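Local structure of TENA/THI-4 protein, Domain of Unknown Function with a Heme Oxygenase-like Fold (Shewanella denitrificans OS217, 3DDE) at residues S3-L7 against L186-T192; K13-W18 against M203-V208; Y41-T46 against D94-F100; H79-E84 against H178-V182. The protein is of unknown function but adopts the all-helical heme oxygenase-like fold of a family of iron-containing redox enzymes, and may act as an oxidoreductase. All coordinates share one frame; numbering follows the deposited sequence. Where two conformers were deposited one is given.

Interaction 1 of 4, residues S3-L7 against L186-T192; sequences SIIDL and LHEVCKT
The S3 hydroxyl swings trans to the residue's own N (chi1 177°), and the H187 ring swings trans to its carbonyl carbon (chi1 -70°), which brings S3 OG within 2.6 Å of H187 ND1. This hydrogen bond, in which either atom could be the donor, lies at one end of the all-helical heme oxygenase-like fold, where the N-terminal segment leading into helix 7-24 runs over the turn between helix 166-189 and helix 193-223. The same hydroxyl takes a weak bond from I5 N at 3.5 Å, so the loop also folds onto its own serine. Apolar groups crowd the imidazole as well. I5 crosses it at about a right angle, with I5 CG2 3.2 Å from H187 ND1, while L7 and the histidine come at each other from opposite directions, with L7 CD1 3.4 Å from H187 NE2. Away from the imidazole the contact is apolar: L7 CD2 meets L186 CD1 at 3.9 Å, and I5 CD1 reaches C190 SG at 4.1 Å. C190 is the first residue to leave the helical conformation. I5 and C190 are buried, and both also touch V196 of helix 193-223. The exposed I4 extends along the backbone beyond the cysteine towards T192, the N-cap of the next helix. At the edge of the histidine, in the ring plane, lies the backbone oxygen I5 O, 3.6 Å from H187 CE1.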
loop_
_atom_site.group_PDB
_atom_site.type_symbol
_atom_site.label_atom_id
_atom_site.label_comp_id
_atom_site.label_asym_id
_atom_site.label_seq_id
_atom_site.Cartn_x
_atom_site.Cartn_y
_atom_site.Cartn_z
ATOM N N SER A 3 33.961 -4.174 -6.119
ATOM C CA SER A 3 32.541 -4.023 -6.563
ATOM C C SER A 3 32.178 -5.027 -7.663
ATOM O O SER A 3 32.977 -5.296 -8.557
ATOM C CB SER A 3 32.286 -2.601 -7.067
ATOM O OG SER A 3 30.957 -2.469 -7.543
ATOM N N ILE A 4 30.960 -5.557 -7.590
ATOM C CA ILE A 4 30.460 -6.548 -8.548
ATOM C C ILE A 4 29.819 -5.911 -9.802
ATOM O O ILE A 4 29.687 -6.559 -10.841
ATOM C CB ILE A 4 29.401 -7.466 -7.863
ATOM C CG1 ILE A 4 29.032 -8.664 -8.749
ATOM C CG2 ILE A 4 28.145 -6.674 -7.502
ATOM C CD1 ILE A 4 27.818 -9.420 -8.258
ATOM N N ILE A 5 29.385 -4.658 -9.702
ATOM C CA ILE A 5 28.763 -3.999 -10.841
ATOM C C ILE A 5 29.828 -3.289 -11.676
ATOM O O ILE A 5 30.793 -2.727 -11.142
ATOM C CB ILE A 5 27.588 -3.057 -10.416
ATOM C CG1 ILE A 5 26.720 -2.711 -11.637
ATOM C CG2 ILE A 5 28.091 -1.813 -9.691
ATOM C CD1 ILE A 5 25.426 -2.007 -11.294
ATOM N N ASP A 6 29.672 -3.384 -12.994
ATOM C CA ASP A 6 30.576 -2.761 -13.950
ATOM C C ASP A 6 29.779 -1.653 -14.614
ATOM O O ASP A 6 28.969 -1.910 -15.509
ATOM C CB ASP A 6 31.045 -3.783 -14.986
ATOM C CG ASP A 6 31.918 -3.170 -16.062
ATOM O OD1 ASP A 6 32.659 -2.208 -15.763
ATOM O OD2 ASP A 6 31.871 -3.667 -17.209
ATOM N N LEU A 7 30.017 -0.423 -14.169
ATOM C CA LEU A 7 29.287 0.732 -14.676
ATOM C C LEU A 7 29.625 1.105 -16.124
ATOM O O LEU A 7 28.848 1.800 -16.777
ATOM C CB LEU A 7 29.457 1.926 -13.729
ATOM C CG LEU A 7 28.865 1.699 -12.327
ATOM C CD1 LEU A 7 29.121 2.900 -11.431
ATOM C CD2 LEU A 7 27.356 1.382 -12.365
ATOM N N LEU A 186 25.100 2.306 -6.038
ATOM C CA LEU A 186 25.062 1.081 -6.849
ATOM C C LEU A 186 26.174 0.098 -6.448
ATOM O O LEU A 186 25.903 -1.094 -6.268
ATOM C CB LEU A 186 25.161 1.398 -8.350
ATOM C CG LEU A 186 23.910 1.924 -9.057
ATOM C CD1 LEU A 186 24.255 2.570 -10.380
ATOM C CD2 LEU A 186 22.894 0.801 -9.249
ATOM N N HIS A 187 27.411 0.593 -6.305
ATOM C CA HIS A 187 28.542 -0.254 -5.891
ATOM C C HIS A 187 28.336 -0.813 -4.470
ATOM O O HIS A 187 28.760 -1.923 -4.164
ATOM C CB HIS A 187 29.872 0.510 -5.933
ATOM C CG HIS A 187 30.368 0.831 -7.314
ATOM N ND1 HIS A 187 30.408 -0.100 -8.332
ATOM C CD2 HIS A 187 30.957 1.948 -7.809
ATOM C CE1 HIS A 187 30.939 0.449 -9.411
ATOM N NE2 HIS A 187 31.283 1.691 -9.121
ATOM N N GLU A 188 27.674 -0.039 -3.611
ATOM C CA GLU A 188 27.418 -0.437 -2.216
ATOM C C GLU A 188 26.324 -1.497 -2.055
ATOM O O GLU A 188 26.485 -2.442 -1.282
ATOM C CB GLU A 188 27.086 0.812 -1.372
ATOM C CG GLU A 188 26.373 0.582 -0.016
ATOM C CD GLU A 188 27.187 -0.198 1.013
ATOM O OE1 GLU A 188 28.428 -0.348 0.848
ATOM O OE2 GLU A 188 26.566 -0.640 2.014
ATOM N N VAL A 189 25.220 -1.347 -2.777
ATOM C CA VAL A 189 24.075 -2.257 -2.613
ATOM C C VAL A 189 24.048 -3.489 -3.539
ATOM O O VAL A 189 23.323 -4.436 -3.250
ATOM C CB VAL A 189 22.719 -1.493 -2.692
ATOM C CG1 VAL A 189 22.671 -0.409 -1.625
ATOM C CG2 VAL A 189 22.493 -0.899 -4.085
ATOM N N CYS A 190 24.809 -3.487 -4.629
ATOM C CA CYS A 190 24.845 -4.647 -5.528
ATOM C C CYS A 190 25.846 -5.708 -5.043
ATOM O O CYS A 190 27.061 -5.556 -5.195
ATOM C CB CYS A 190 25.178 -4.227 -6.955
ATOM S SG CYS A 190 23.883 -3.269 -7.758
ATOM N N LYS A 191 25.311 -6.782 -4.465
ATOM C CA LYS A 191 26.111 -7.878 -3.915
ATOM C C LYS A 191 26.161 -9.120 -4.817
ATOM O O LYS A 191 27.166 -9.844 -4.833
ATOM C CB LYS A 191 25.530 -8.288 -2.561
ATOM C CG LYS A 191 25.365 -7.142 -1.567
ATOM C CD LYS A 191 26.708 -6.523 -1.222
ATOM C CE LYS A 191 26.604 -5.526 -0.081
ATOM N NZ LYS A 191 27.965 -5.030 0.291
ATOM N N THR A 192 25.069 -9.379 -5.536
ATOM C CA THR A 192 24.964 -10.535 -6.431
ATOM C C THR A 192 24.664 -10.076 -7.843
ATOM O O THR A 192 24.347 -8.917 -8.072
ATOM C CB THR A 192 23.834 -11.504 -6.007
ATOM O OG1 THR A 192 22.569 -10.837 -6.067
ATOM C CG2 THR A 192 24.058 -12.018 -4.600
#

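Interaction 2 of 4, residues K13-W18 against M203-V208; sequences KVATMW and MENSLV
Helices carrying K13-W18 and M203-V208 run nearly parallel, their short axes 10.9 Å apart at closest and inclined by 19°, with V14 abreast of E204 and M17 abreast of L207. M17, a selenomethionine, fills much of the gap between them. Its chain turns at the last torsion (chi3 65°), which drops its methyl onto the facing helix, where M17 CE lies 3.2 Å from E204 O, a backbone oxygen, and M17 CE lies 3.5 Å from L207 CB. The M17 and L207 side chains reach toward each other tip to tip, and the same methyl, M17 CE, meets V208 CG2 at 3.7 Å. L207, which is buried, also serves the tryptophan: its CD1 sits over one face of W18, 4.1 Å from the centroid of the six-membered ring and 24° off the ring normal, a CH-pi contact displaced toward the rim at CZ2. In the helical bundle of the heme oxygenase-like fold this seam joins the first long helix, 7-24, to the last, 193-223. W18 also stacks with Y146 of helix 144-157, while M203 and L207 lean on W139 of helix 134-141. One turn before L207, the selenium of M203 packs against a branch of V14, with M203 SE 3.5 Å from V14 CG2 and the two side chains crossing at a slant. Beyond the far side of helix 193-223 lies a second subunit, on which V208 packs against R212 and N205 ND2 hydrogen-bonds T116 OG1.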
loop_
_atom_site.group_PDB
_atom_site.type_symbol
_atom_site.label_atom_id
_atom_site.label_comp_id
_atom_site.label_asym_id
_atom_site.label_seq_id
_atom_site.Cartn_x
_atom_site.Cartn_y
_atom_site.Cartn_z
ATOM N N LYS A 13 25.149 0.290 -22.467
ATOM C CA LYS A 13 23.761 -0.040 -22.830
ATOM C C LYS A 13 22.936 1.250 -22.955
ATOM O O LYS A 13 22.113 1.374 -23.857
ATOM C CB LYS A 13 23.102 -0.985 -21.809
ATOM C CG LYS A 13 22.198 -2.087 -22.419
ATOM C CD LYS A 13 21.273 -1.624 -23.548
ATOM C CE LYS A 13 20.507 -2.803 -24.149
ATOM N NZ LYS A 13 19.829 -2.454 -25.434
ATOM N N VAL A 14 23.161 2.200 -22.054
ATOM C CA VAL A 14 22.459 3.482 -22.098
ATOM C C VAL A 14 22.789 4.253 -23.384
ATOM O O VAL A 14 21.884 4.786 -24.034
ATOM C CB VAL A 14 22.760 4.320 -20.839
ATOM C CG1 VAL A 14 22.229 5.741 -20.984
ATOM C CG2 VAL A 14 22.136 3.643 -19.614
ATOM N N ALA A 15 24.072 4.288 -23.754
ATOM C CA ALA A 15 24.519 4.969 -24.973
ATOM C C ALA A 15 23.891 4.362 -26.241
ATOM O O ALA A 15 23.585 5.079 -27.204
ATOM C CB ALA A 15 26.060 4.956 -25.074
ATOM N N THR A 16 23.718 3.042 -26.238
ATOM C CA THR A 16 23.089 2.343 -27.354
ATOM C C THR A 16 21.608 2.698 -27.446
ATOM O O THR A 16 21.080 2.887 -28.537
ATOM C CB THR A 16 23.258 0.813 -27.225
ATOM O OG1 THR A 16 24.633 0.469 -27.433
ATOM C CG2 THR A 16 22.429 0.084 -28.257
HETATM N N MSE A 17 20.942 2.792 -26.301
HETATM C CA MSE A 17 19.515 3.141 -26.261
HETATM C C MSE A 17 19.222 4.579 -26.689
HETATM O O MSE A 17 18.264 4.802 -27.429
HETATM C CB MSE A 17 18.931 2.882 -24.873
HETATM C CG MSE A 17 18.851 1.406 -24.558
HETATM SE SE MSE A 17 18.140 1.069 -22.830
HETATM C CE MSE A 17 16.368 1.725 -23.046
ATOM N N TRP A 18 20.012 5.544 -26.216
ATOM C CA TRP A 18 19.830 6.948 -26.629
ATOM C C TRP A 18 20.029 7.104 -28.139
ATOM O O TRP A 18 19.264 7.794 -28.819
ATOM C CB TRP A 18 20.764 7.897 -25.868
ATOM C CG TRP A 18 20.265 8.245 -24.513
ATOM C CD1 TRP A 18 20.835 7.929 -23.315
ATOM C CD2 TRP A 18 19.066 8.970 -24.209
ATOM N NE1 TRP A 18 20.070 8.422 -22.281
ATOM C CE2 TRP A 18 18.980 9.067 -22.804
ATOM C CE3 TRP A 18 18.062 9.558 -24.990
ATOM C CZ2 TRP A 18 17.924 9.725 -22.160
ATOM C CZ3 TRP A 18 17.011 10.209 -24.352
ATOM C CH2 TRP A 18 16.951 10.291 -22.951
HETATM N N MSE A 203 16.532 0.029 -15.597
HETATM C CA MSE A 203 17.193 1.069 -16.367
HETATM C C MSE A 203 16.634 1.067 -17.786
HETATM O O MSE A 203 16.265 2.106 -18.337
HETATM C CB MSE A 203 18.702 0.768 -16.414
HETATM C CG MSE A 203 19.578 1.786 -17.136
HETATM SE SE MSE A 203 21.411 1.154 -17.242
HETATM C CE MSE A 203 21.185 -0.260 -18.558
ATOM N N GLU A 204 16.593 -0.129 -18.363
ATOM C CA GLU A 204 16.148 -0.332 -19.730
ATOM C C GLU A 204 14.683 0.001 -19.924
ATOM O O GLU A 204 14.338 0.756 -20.825
ATOM C CB GLU A 204 16.395 -1.778 -20.171
ATOM C CG GLU A 204 17.857 -2.120 -20.461
ATOM C CD GLU A 204 18.083 -3.613 -20.756
ATOM O OE1 GLU A 204 17.158 -4.410 -20.532
ATOM O OE2 GLU A 204 19.189 -4.004 -21.197
ATOM N N ASN A 205 13.820 -0.546 -19.068
ATOM C CA ASN A 205 12.395 -0.364 -19.273
ATOM C C ASN A 205 11.965 1.037 -18.946
ATOM O O ASN A 205 11.151 1.602 -19.653
ATOM C CB ASN A 205 11.545 -1.423 -18.543
ATOM C CG ASN A 205 10.134 -1.540 -19.128
ATOM O OD1 ASN A 205 9.965 -1.808 -20.333
ATOM N ND2 ASN A 205 9.114 -1.348 -18.288
ATOM N N SER A 206 12.509 1.630 -17.894
ATOM C CA SER A 206 12.146 3.016 -17.564
ATOM C C SER A 206 12.502 3.964 -18.727
ATOM O O SER A 206 11.768 4.911 -18.988
ATOM C CB SER A 206 12.775 3.473 -16.236
ATOM O OG SER A 206 14.188 3.354 -16.261
ATOM N N LEU A 207 13.604 3.700 -19.427
ATOM C CA LEU A 207 14.033 4.524 -20.560
ATOM C C LEU A 207 13.173 4.231 -21.793
ATOM O O LEU A 207 12.793 5.146 -22.506
ATOM C CB LEU A 207 15.532 4.319 -20.828
ATOM C CG LEU A 207 16.214 5.164 -21.917
ATOM C CD1 LEU A 207 15.862 6.624 -21.819
ATOM C CD2 LEU A 207 17.723 4.974 -21.873
ATOM N N VAL A 208 12.861 2.958 -22.033
ATOM C CA VAL A 208 11.924 2.579 -23.107
ATOM C C VAL A 208 10.569 3.292 -22.901
ATOM O O VAL A 208 9.984 3.867 -23.829
ATOM C CB VAL A 208 11.710 1.035 -23.145
ATOM C CG1 VAL A 208 10.491 0.656 -24.018
ATOM C CG2 VAL A 208 12.993 0.327 -23.630
#

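Interaction 3 of 4, residues Y41-T46 against D94-F100; sequences YAIYMT and DIASIGF
M45 and I95 form the tight centre of this contact: M45 CB lies 3.6 Å from I95 CG1, and the terminal methyl I95 CD1 runs on to 3.5 Å from T46 OG1, crossing the threonine at about a right angle. That hydroxyl is already occupied, since it bonds back to A42 O at 2.8 Å, standing well above the carbonyl plane, and A42 O also accepts from T46 N. Beside this centre the Y41 ring is clasped on two sides. M45 CG covers one face from its own helix, whereas I98 CD1 comes in at the edge, 3.6 Å from Y41 CD2. The isoleucine takes the hindered rotamer with CG1 between N and the carbonyl carbon (chi1 60°), and this sends CD1 to the ring. The side toward solvent is thinner: A42 CB touches F100 CE2 at 3.6 Å, but F100 adds little contact, and both residues are partly exposed, next to exposed G99. G99 turns the chain with a positive phi of 87°, closing helix 88-97 in a Schellman motif, with G99 N bonded to A96 O and F100 N weakly bonded to I95 O. The polar ends find partners outside the two segments: Y41 OH bonds S164 O, and D94 OD1 and OD2 take the backbone N-H groups of K166 and F167 at the start of helix 166-189. Helix 38-52 lies between helix 88-97 and helix 193-223, where I43 rests on V217, while V105 of helix 102-106 covers T46 and I95.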
loop_
_atom_site.group_PDB
_atom_site.type_symbol
_atom_site.label_atom_id
_atom_site.label_comp_id
_atom_site.label_asym_id
_atom_site.label_seq_id
_atom_site.Cartn_x
_atom_site.Cartn_y
_atom_site.Cartn_z
ATOM N N TYR A 41 7.044 22.613 -27.046
ATOM C CA TYR A 41 7.813 22.630 -25.811
ATOM C C TYR A 41 6.883 22.493 -24.596
ATOM O O TYR A 41 7.183 21.750 -23.666
ATOM C CB TYR A 41 8.680 23.889 -25.770
ATOM C CG TYR A 41 9.547 24.016 -24.543
ATOM C CD1 TYR A 41 10.512 23.051 -24.245
ATOM C CD2 TYR A 41 9.433 25.117 -23.698
ATOM C CE1 TYR A 41 11.315 23.162 -23.112
ATOM C CE2 TYR A 41 10.231 25.239 -22.572
ATOM C CZ TYR A 41 11.175 24.264 -22.286
ATOM O OH TYR A 41 11.970 24.377 -21.167
ATOM N N ALA A 42 5.739 23.175 -24.635
ATOM C CA ALA A 42 4.746 23.102 -23.559
ATOM C C ALA A 42 4.160 21.692 -23.408
ATOM O O ALA A 42 4.098 21.163 -22.300
ATOM C CB ALA A 42 3.633 24.094 -23.814
ATOM N N ILE A 43 3.711 21.105 -24.515
ATOM C CA ILE A 43 3.139 19.747 -24.512
ATOM C C ILE A 43 4.102 18.778 -23.831
ATOM O O ILE A 43 3.719 18.049 -22.909
ATOM C CB ILE A 43 2.843 19.249 -25.941
ATOM C CG1 ILE A 43 1.641 20.007 -26.527
ATOM C CG2 ILE A 43 2.581 17.735 -25.946
ATOM C CD1 ILE A 43 1.419 19.792 -28.022
ATOM N N TYR A 44 5.355 18.821 -24.267
ATOM C CA TYR A 44 6.402 18.027 -23.669
ATOM C C TYR A 44 6.722 18.353 -22.192
ATOM O O TYR A 44 6.938 17.435 -21.404
ATOM C CB TYR A 44 7.677 18.110 -24.496
ATOM C CG TYR A 44 8.867 17.552 -23.755
ATOM C CD1 TYR A 44 9.139 16.179 -23.728
ATOM C CD2 TYR A 44 9.703 18.407 -23.046
ATOM C CE1 TYR A 44 10.230 15.692 -23.018
ATOM C CE2 TYR A 44 10.774 17.942 -22.342
ATOM C CZ TYR A 44 11.046 16.605 -22.336
ATOM O OH TYR A 44 12.147 16.230 -21.613
HETATM N N MSE A 45 6.793 19.633 -21.820
HETATM C CA MSE A 45 7.105 20.019 -20.428
HETATM C C MSE A 45 5.949 19.653 -19.493
HETATM O O MSE A 45 6.158 19.374 -18.299
HETATM C CB MSE A 45 7.446 21.518 -20.310
HETATM C CG MSE A 45 8.782 21.976 -20.932
HETATM SE SE MSE A 45 10.446 20.992 -20.234
HETATM C CE MSE A 45 10.148 21.274 -18.288
ATOM N N THR A 46 4.732 19.639 -20.038
ATOM C CA THR A 46 3.554 19.235 -19.272
ATOM C C THR A 46 3.667 17.775 -18.861
ATOM O O THR A 46 3.381 17.445 -17.715
ATOM C CB THR A 46 2.263 19.478 -20.066
ATOM O OG1 THR A 46 2.159 20.874 -20.353
ATOM C CG2 THR A 46 1.041 19.034 -19.291
ATOM N N ASP A 94 8.731 26.818 -16.061
ATOM C CA ASP A 94 9.192 26.971 -17.437
ATOM C C ASP A 94 8.012 27.176 -18.398
ATOM O O ASP A 94 8.111 27.958 -19.351
ATOM C CB ASP A 94 9.982 25.737 -17.873
ATOM C CG ASP A 94 11.296 25.575 -17.129
ATOM O OD1 ASP A 94 11.806 26.576 -16.575
ATOM O OD2 ASP A 94 11.822 24.431 -17.124
ATOM N N ILE A 95 6.911 26.468 -18.150
ATOM C CA ILE A 95 5.706 26.573 -18.980
ATOM C C ILE A 95 5.094 27.960 -18.841
ATOM O O ILE A 95 4.618 28.533 -19.823
ATOM C CB ILE A 95 4.666 25.457 -18.644
ATOM C CG1 ILE A 95 5.204 24.078 -19.078
ATOM C CG2 ILE A 95 3.322 25.726 -19.334
ATOM C CD1 ILE A 95 4.414 22.882 -18.535
ATOM N N ALA A 96 5.129 28.498 -17.621
ATOM C CA ALA A 96 4.627 29.850 -17.343
ATOM C C ALA A 96 5.536 30.916 -17.979
ATOM O O ALA A 96 5.065 31.967 -18.450
ATOM C CB ALA A 96 4.512 30.059 -15.836
ATOM N N SER A 97 6.834 30.618 -18.020
ATOM C CA SER A 97 7.833 31.526 -18.588
ATOM C C SER A 97 7.701 31.726 -20.097
ATOM O O SER A 97 8.212 32.716 -20.612
ATOM C CB SER A 97 9.254 31.051 -18.242
ATOM O OG SER A 97 9.492 31.163 -16.754
ATOM N N ILE A 98 7.045 30.795 -20.804
ATOM C CA ILE A 98 6.818 30.962 -22.253
ATOM C C ILE A 98 5.387 31.423 -22.579
ATOM O O ILE A 98 4.903 31.255 -23.706
ATOM C CB ILE A 98 7.237 29.742 -23.088
ATOM C CG1 ILE A 98 6.459 28.486 -22.686
ATOM C CG2 ILE A 98 8.738 29.524 -22.953
ATOM C CD1 ILE A 98 6.637 27.361 -23.659
ATOM N N GLY A 99 4.723 32.017 -21.582
ATOM C CA GLY A 99 3.403 32.627 -21.762
ATOM C C GLY A 99 2.153 31.776 -21.616
ATOM O O GLY A 99 1.076 32.226 -22.017
ATOM N N PHE A 100 2.273 30.572 -21.055
ATOM C CA PHE A 100 1.108 29.693 -20.855
ATOM C C PHE A 100 0.639 29.661 -19.396
ATOM O O PHE A 100 1.392 29.963 -18.471
ATOM C CB PHE A 100 1.370 28.251 -21.341
ATOM C CG PHE A 100 1.673 28.152 -22.808
ATOM C CD1 PHE A 100 0.714 28.505 -23.757
ATOM C CD2 PHE A 100 2.908 27.706 -23.245
ATOM C CE1 PHE A 100 0.989 28.431 -25.110
ATOM C CE2 PHE A 100 3.190 27.619 -24.603
ATOM C CZ PHE A 100 2.230 27.979 -25.536
#

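Interaction 4 of 4, residues H79-E84 against H178-V182; sequences HHAHEE and HAEEV
E181 OE1 accepts a hydrogen bond from a water at 3.1 Å, and the H80 ring presents its edge to the same oxygen, with H80 NE2 2.8 Å from E181 OE1. The water in turn sits in the plane of the H79 ring at its edge, 2.9 Å from H79 NE2, so it bridges the two helices. E181 reaches across because its chain is straight beyond CG (chi2 179°); its carboxylate plane stands 87° from the H80 ring. H80 also meets H178 in a T-shaped pair: the CE1 corner of H80 points over the face of H178, centroids 4.8 Å apart and planes at 87°. H80 CE1 thus lies 3.6 Å from H178 CD2. The helices are antiparallel and, at 13.0 Å between their short axes, too far apart for backbone packing, so long polar side chains span the gap. A cluster of histidines and carboxylates between helices inside a heme oxygenase-like bundle is consistent with the metal-binding centre of iron-containing redox enzymes of this family, although no metal takes part in this contact. H178 touches E141 of helix 134-141 as well, and E84 OE2 lies 4.4 Å from H178 CD2, oblique to the ring. The rings of H79 and H82 also meet those of H82 and H79 of a third subunit. At the edge of the H178 ring, near its plane, E83 CB comes to 4.0 Å from H178 NE2.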
loop_
_atom_site.group_PDB
_atom_site.type_symbol
_atom_site.label_atom_id
_atom_site.label_comp_id
_atom_site.label_asym_id
_atom_site.label_seq_id
_atom_site.Cartn_x
_atom_site.Cartn_y
_atom_site.Cartn_z
ATOM N N HIS A 79 16.723 10.730 1.789
ATOM C CA HIS A 79 17.476 11.919 1.443
ATOM C C HIS A 79 17.138 12.380 0.042
ATOM O O HIS A 79 16.846 13.557 -0.168
ATOM C CB HIS A 79 18.983 11.693 1.512
ATOM C CG HIS A 79 19.772 12.812 0.902
ATOM N ND1 HIS A 79 19.810 14.075 1.448
ATOM C CD2 HIS A 79 20.521 12.865 -0.225
ATOM C CE1 HIS A 79 20.563 14.856 0.692
ATOM N NE2 HIS A 79 21.001 14.148 -0.333
ATOM N N HIS A 80 17.202 11.464 -0.918
ATOM C CA HIS A 80 16.902 11.824 -2.296
ATOM C C HIS A 80 15.458 12.173 -2.560
ATOM O O HIS A 80 15.192 13.005 -3.427
ATOM C CB HIS A 80 17.474 10.818 -3.296
ATOM C CG HIS A 80 18.927 11.027 -3.526
ATOM N ND1 HIS A 80 19.396 11.919 -4.465
ATOM C CD2 HIS A 80 20.014 10.583 -2.852
ATOM C CE1 HIS A 80 20.713 11.969 -4.398
ATOM N NE2 HIS A 80 21.114 11.173 -3.423
ATOM N N ALA A 81 14.535 11.570 -1.814
ATOM C CA ALA A 81 13.111 11.913 -1.917
ATOM C C ALA A 81 12.976 13.382 -1.475
ATOM O O ALA A 81 12.258 14.173 -2.089
ATOM C CB ALA A 81 12.247 10.983 -1.021
ATOM N N HIS A 82 13.679 13.738 -0.408
ATOM C CA HIS A 82 13.668 15.117 0.083
ATOM C C HIS A 82 14.241 16.095 -0.952
ATOM O O HIS A 82 13.698 17.185 -1.152
ATOM C CB HIS A 82 14.453 15.210 1.383
ATOM C CG HIS A 82 14.630 16.604 1.897
ATOM N ND1 HIS A 82 15.870 17.172 2.070
ATOM C CD2 HIS A 82 13.728 17.539 2.275
ATOM C CE1 HIS A 82 15.724 18.391 2.562
ATOM N NE2 HIS A 82 14.433 18.642 2.687
ATOM N N GLU A 83 15.337 15.698 -1.599
ATOM C CA GLU A 83 15.972 16.525 -2.635
ATOM C C GLU A 83 15.090 16.701 -3.872
ATOM O O GLU A 83 15.068 17.786 -4.463
ATOM C CB GLU A 83 17.351 15.975 -3.029
ATOM C CG GLU A 83 18.388 16.156 -1.950
ATOM C CD GLU A 83 18.526 17.613 -1.550
ATOM O OE1 GLU A 83 18.969 18.430 -2.397
ATOM O OE2 GLU A 83 18.192 17.939 -0.382
ATOM N N GLU A 84 14.352 15.651 -4.246
ATOM C CA GLU A 84 13.448 15.720 -5.395
ATOM C C GLU A 84 12.126 16.433 -5.138
ATOM O O GLU A 84 11.481 16.862 -6.077
ATOM C CB GLU A 84 13.116 14.316 -5.913
ATOM C CG GLU A 84 14.300 13.601 -6.488
ATOM C CD GLU A 84 14.904 14.356 -7.654
ATOM O OE1 GLU A 84 14.268 14.370 -8.731
ATOM O OE2 GLU A 84 16.006 14.928 -7.487
ATOM N N HIS A 178 24.609 14.170 -7.841
ATOM C CA HIS A 178 23.630 13.092 -7.744
ATOM C C HIS A 178 24.045 11.867 -8.570
ATOM O O HIS A 178 23.807 10.724 -8.160
ATOM C CB HIS A 178 22.244 13.601 -8.158
ATOM C CG HIS A 178 21.603 14.488 -7.138
ATOM N ND1 HIS A 178 22.309 15.438 -6.428
ATOM C CD2 HIS A 178 20.313 14.605 -6.742
ATOM C CE1 HIS A 178 21.488 16.073 -5.610
ATOM N NE2 HIS A 178 20.270 15.587 -5.783
ATOM N N ALA A 179 24.629 12.104 -9.738
ATOM C CA ALA A 179 25.151 11.023 -10.574
ATOM C C ALA A 179 26.239 10.253 -9.820
ATOM O O ALA A 179 26.267 9.026 -9.834
ATOM C CB ALA A 179 25.731 11.581 -11.887
ATOM N N GLU A 180 27.150 10.982 -9.179
ATOM C CA GLU A 180 28.217 10.355 -8.396
ATOM C C GLU A 180 27.637 9.564 -7.213
ATOM O O GLU A 180 28.102 8.461 -6.904
ATOM C CB GLU A 180 29.219 11.398 -7.893
ATOM N N GLU A 181 26.609 10.130 -6.576
ATOM C CA GLU A 181 25.953 9.515 -5.430
ATOM C C GLU A 181 25.245 8.209 -5.820
ATOM O O GLU A 181 25.296 7.233 -5.071
ATOM C CB GLU A 181 24.976 10.516 -4.783
ATOM C CG GLU A 181 25.659 11.756 -4.182
ATOM C CD GLU A 181 24.690 12.767 -3.550
ATOM O OE1 GLU A 181 23.467 12.708 -3.809
ATOM O OE2 GLU A 181 25.157 13.639 -2.782
ATOM N N VAL A 182 24.591 8.194 -6.985
ATOM C CA VAL A 182 23.920 6.993 -7.489
ATOM C C VAL A 182 24.942 5.886 -7.768
ATOM O O VAL A 182 24.751 4.734 -7.375
ATOM C CB VAL A 182 23.125 7.274 -8.788
ATOM C CG1 VAL A 182 22.621 5.976 -9.395
ATOM C CG2 VAL A 182 21.956 8.233 -8.526
HETATM O O HOH W 1 22.151 15.304 -2.706
#

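All four contacts tie together one helical bundle. Interactions 1 and 4 share helix 166-189: the polar histidine and glutamate cluster of interaction 4 sits in its middle, and interaction 1 covers its C-terminal end, with centres about 18 Å apart. The chain then turns into helix 193-223, which interaction 2 pins to helix 7-24, its centre about 19 Å from that of interaction 1 and about 20 Å from that of interaction 4. Interaction 3 lies at the other end, about 39 Å from interaction 1 between centres. The centres of interactions 3 and 4 are about 26 Å apart, so interaction 3 is well removed from any metal site that the histidine and glutamate cluster might form.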